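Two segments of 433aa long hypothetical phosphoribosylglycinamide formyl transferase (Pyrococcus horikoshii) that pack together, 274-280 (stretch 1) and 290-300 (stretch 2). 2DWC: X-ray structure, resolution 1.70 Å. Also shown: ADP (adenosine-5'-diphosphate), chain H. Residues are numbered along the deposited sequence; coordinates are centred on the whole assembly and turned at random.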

# COMPACT_ATOMS: atom_id res chain seq x y z
N GLY B 274 -7.79 -0.36 19.10
CA GLY B 274 -7.97 0.37 17.85
C GLY B 274 -7.38 1.77 17.88
O GLY B 274 -6.92 2.25 18.92
N ILE B 275 -7.36 2.41 16.73
CA ILE B 275 -6.86 3.78 16.69
C ILE B 275 -8.04 4.75 16.92
O ILE B 275 -9.19 4.46 16.55
CB ILE B 275 -6.12 4.02 15.37
CG1 ILE B 275 -5.06 5.12 15.60
CG2 ILE B 275 -7.07 4.36 14.30
CD1 ILE B 275 -3.98 5.00 14.63
N PHE B 276 -7.73 5.91 17.50
CA PHE B 276 -8.72 6.93 17.81
C PHE B 276 -8.24 8.24 17.20
O PHE B 276 -7.04 8.50 17.20
CB PHE B 276 -8.81 7.14 19.35
CG PHE B 276 -9.42 5.98 20.10
CD1 PHE B 276 -8.68 4.83 20.34
CD2 PHE B 276 -10.73 6.05 20.56
CE1 PHE B 276 -9.26 3.74 21.03
CE2 PHE B 276 -11.31 4.96 21.27
CZ PHE B 276 -10.57 3.81 21.49
N GLY B 277 -9.14 9.05 16.69
CA GLY B 277 -8.72 10.34 16.16
C GLY B 277 -9.17 11.35 17.23
O GLY B 277 -10.32 11.81 17.25
N VAL B 278 -8.26 11.69 18.16
CA VAL B 278 -8.64 12.67 19.19
C VAL B 278 -8.37 14.08 18.68
O VAL B 278 -7.22 14.43 18.40
CB VAL B 278 -7.82 12.40 20.48
CG1 VAL B 278 -8.34 13.33 21.59
CG2 VAL B 278 -7.93 10.91 20.88
N GLU B 279 -9.42 14.89 18.60
CA GLU B 279 -9.34 16.24 18.06
C GLU B 279 -9.08 17.24 19.17
O GLU B 279 -9.77 17.21 20.17
CB GLU B 279 -10.66 16.58 17.37
CG GLU B 279 -10.93 15.79 16.07
CD GLU B 279 -9.81 15.98 15.07
OE1 GLU B 279 -9.34 17.14 14.91
OE2 GLU B 279 -9.39 14.98 14.44
N MET B 280 -8.09 18.11 18.98
CA MET B 280 -7.75 19.12 19.98
C MET B 280 -7.42 20.46 19.36
O MET B 280 -7.05 20.54 18.19
CB MET B 280 -6.53 18.65 20.76
CG MET B 280 -6.80 17.40 21.59
SD MET B 280 -5.34 16.85 22.44
CE MET B 280 -5.45 15.11 22.42
PB ADP H . -17.84 18.38 13.51
O1B ADP H . -17.45 16.95 13.54
O2B ADP H . -17.31 19.39 12.37
O3B ADP H . -19.16 18.92 14.25
PA ADP H . -17.10 20.34 15.37
O1A ADP H . -18.44 20.90 15.07
O2A ADP H . -16.92 20.06 16.94
O3A ADP H . -16.83 18.94 14.63
O5' ADP H . -15.92 21.34 14.93
C5' ADP H . -15.81 21.77 13.57
C4' ADP H . -14.87 22.97 13.50
O4' ADP H . -15.49 24.17 14.01
C3' ADP H . -13.68 22.73 14.43
O3' ADP H . -12.73 21.90 13.75
C2' ADP H . -13.17 24.17 14.49
O2' ADP H . -12.63 24.53 13.22
C1' ADP H . -14.48 24.91 14.72
N9 ADP H . -14.85 24.89 16.16
C8 ADP H . -15.67 24.03 16.75
N7 ADP H . -15.78 24.35 18.05
C5 ADP H . -15.04 25.42 18.27
C6 ADP H . -14.75 26.18 19.40
N6 ADP H . -15.32 25.91 20.56
N1 ADP H . -13.90 27.22 19.28
C2 ADP H . -13.35 27.52 18.11
N3 ADP H . -13.61 26.82 17.02
C4 ADP H . -14.44 25.77 17.07
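Stretch 2 290-300: NEVSPRPHDTG

In a pair of antiparallel strands, backbone hydrogen bonds and side-chain packing share one register. The pairing of 274-280 with 290-300 illustrates the principle. Residues 290-293 of the second stretch form a strand that runs against strand 277-280, the two N-to-C directions making an angle of 168° with a closest axial approach of 4.6 Å. Facing residues run from Met280 and Asn290 to Phe276 and Pro294, although strand 290-293 has ended by Pro294. The chain bends at Pro294, where psi is 52°, is extended again from Arg295 to His297, and turns into a 3-10 segment at Asp298.

The hydrogen bonds are regular at Gly277 and Ser293 and become irregular toward Glu279. Gly277 and Ser293 form a reciprocal pair, Gly277 N donating to Ser293 O at 2.7 Å and Ser293 N to Gly277 O at 2.9 Å, both nearly linear. Val278 and Val292 form the intervening non-hydrogen-bonded pair, their CA atoms 4.3 Å apart. Further along, Glu279 N donates to Glu291 O at 2.9 Å, but the return bond from Glu291 N to Glu279 O is weak, at 3.4 Å. The pattern is broken by Asn290 N, which also donates to Glu279 O, at 2.8 Å, so this carbonyl receives two successive amides. Close CA-H...O contacts supplement the ladder: Val292 CA lies 3.3 Å from Gly277 O, and Phe276 CA 3.4 Å from Ser293 O.

Apolar packing gathers around the two valines, whose side chains share one face of the sheet. Val278 CG2 meets Val292 CG2 at 4.0 Å, and the latter atom also lies at the edge of the Phe276 ring, 4.2 Å from Phe276 CD2. Phe276 CE2 reaches Pro294 CB at 4.0 Å, while Ile275 CG2 packs 3.7 Å from Pro296 CG, extending the apolar contact past the end of the strand.

On the other face, Glu279 and Glu291 lie side by side, Glu279 CB 4.0 Å from Glu291 CG. Glu279 folds so that its OE2 comes 3.4 Å from His297 CD2. The absence of a side chain at Gly277 matters here: an ideal CB would fall 3.0 Å from His297 CB, a clash.

Water completes the polar contacts. One molecule donates to Ile275 O at 2.7 Å and, weakly, to Pro294 O at 2.9 Å; another donates to Glu279 OE1 at 2.9 Å and accepts from Asn290 ND2 at 3.3 Å. Beside this second bridge lies the nucleotide, with Glu291 OE2 2.7 Å from ADP O3A.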

# COMPACT_ATOMS: atom_id res chain seq x y z
N ASN B 290 -11.44 18.66 21.93
CA ASN B 290 -12.64 19.07 21.24
C ASN B 290 -13.59 17.89 21.14
O ASN B 290 -14.66 17.90 21.71
CB ASN B 290 -12.27 19.63 19.86
CG ASN B 290 -13.48 19.89 18.99
OD1 ASN B 290 -14.57 20.17 19.49
ND2 ASN B 290 -13.28 19.84 17.67
N GLU B 291 -13.19 16.85 20.40
CA GLU B 291 -14.07 15.69 20.29
C GLU B 291 -13.18 14.50 19.91
O GLU B 291 -11.98 14.61 19.90
CB GLU B 291 -15.14 15.94 19.23
CG GLU B 291 -14.58 16.10 17.83
CD GLU B 291 -15.64 16.52 16.84
OE1 GLU B 291 -16.83 16.28 17.11
OE2 GLU B 291 -15.29 17.07 15.77
N VAL B 292 -13.77 13.34 19.62
CA VAL B 292 -12.92 12.20 19.27
C VAL B 292 -13.68 11.23 18.36
O VAL B 292 -14.89 11.04 18.51
CB VAL B 292 -12.43 11.47 20.57
CG1 VAL B 292 -13.56 11.30 21.50
CG2 VAL B 292 -11.82 10.09 20.24
N SER B 293 -12.97 10.67 17.39
CA SER B 293 -13.60 9.67 16.51
C SER B 293 -12.96 8.36 16.93
O SER B 293 -11.73 8.24 16.95
CB SER B 293 -13.31 9.96 15.04
OG SER B 293 -14.17 9.16 14.27
N PRO B 294 -13.77 7.35 17.31
CA PRO B 294 -13.20 6.07 17.74
C PRO B 294 -12.85 5.13 16.58
O PRO B 294 -13.22 3.95 16.59
CB PRO B 294 -14.31 5.52 18.64
CG PRO B 294 -15.54 5.92 17.88
CD PRO B 294 -15.24 7.33 17.42
N ARG B 295 -12.08 5.66 15.64
CA ARG B 295 -11.68 4.91 14.44
C ARG B 295 -10.78 5.80 13.64
O ARG B 295 -10.64 6.98 13.95
CB ARG B 295 -12.96 4.60 13.62
CG ARG B 295 -13.84 5.81 13.25
CD ARG B 295 -15.16 5.29 12.58
NE ARG B 295 -16.31 5.93 13.18
CZ ARG B 295 -17.11 5.43 14.13
NH1 ARG B 295 -16.99 4.19 14.69
NH2 ARG B 295 -18.05 6.25 14.57
N PRO B 296 -10.16 5.25 12.58
CA PRO B 296 -9.28 6.01 11.69
C PRO B 296 -10.09 7.24 11.22
O PRO B 296 -11.32 7.17 11.05
CB PRO B 296 -9.03 5.03 10.54
CG PRO B 296 -9.00 3.68 11.22
CD PRO B 296 -10.12 3.79 12.28
N HIS B 297 -9.41 8.35 11.01
CA HIS B 297 -10.04 9.60 10.66
C HIS B 297 -9.42 10.13 9.36
O HIS B 297 -8.23 9.90 9.10
CB HIS B 297 -9.77 10.58 11.82
CG HIS B 297 -10.56 11.84 11.75
ND1 HIS B 297 -11.94 11.85 11.81
CD2 HIS B 297 -10.18 13.13 11.65
CE1 HIS B 297 -12.37 13.10 11.75
NE2 HIS B 297 -11.32 13.90 11.65
N ASP B 298 -10.20 10.89 8.59
CA ASP B 298 -9.65 11.37 7.33
C ASP B 298 -8.36 12.17 7.39
O ASP B 298 -7.50 11.99 6.53
CB ASP B 298 -10.74 12.11 6.51
CG ASP B 298 -11.45 13.21 7.29
OD1 ASP B 298 -12.52 13.66 6.81
OD2 ASP B 298 -10.96 13.64 8.36
N THR B 299 -8.17 12.99 8.42
CA THR B 299 -6.95 13.80 8.51
C THR B 299 -5.74 12.90 8.61
O THR B 299 -4.64 13.27 8.18
CB THR B 299 -7.01 14.71 9.74
OG1 THR B 299 -7.11 13.90 10.91
CG2 THR B 299 -8.26 15.65 9.64
N GLY B 300 -5.97 11.70 9.14
CA GLY B 300 -4.90 10.71 9.28
C GLY B 300 -4.42 10.10 7.98
O GLY B 300 -3.47 9.34 8.00
O HOH W 1 -10.83 2.48 17.48
O HOH W 2 -10.64 19.55 15.75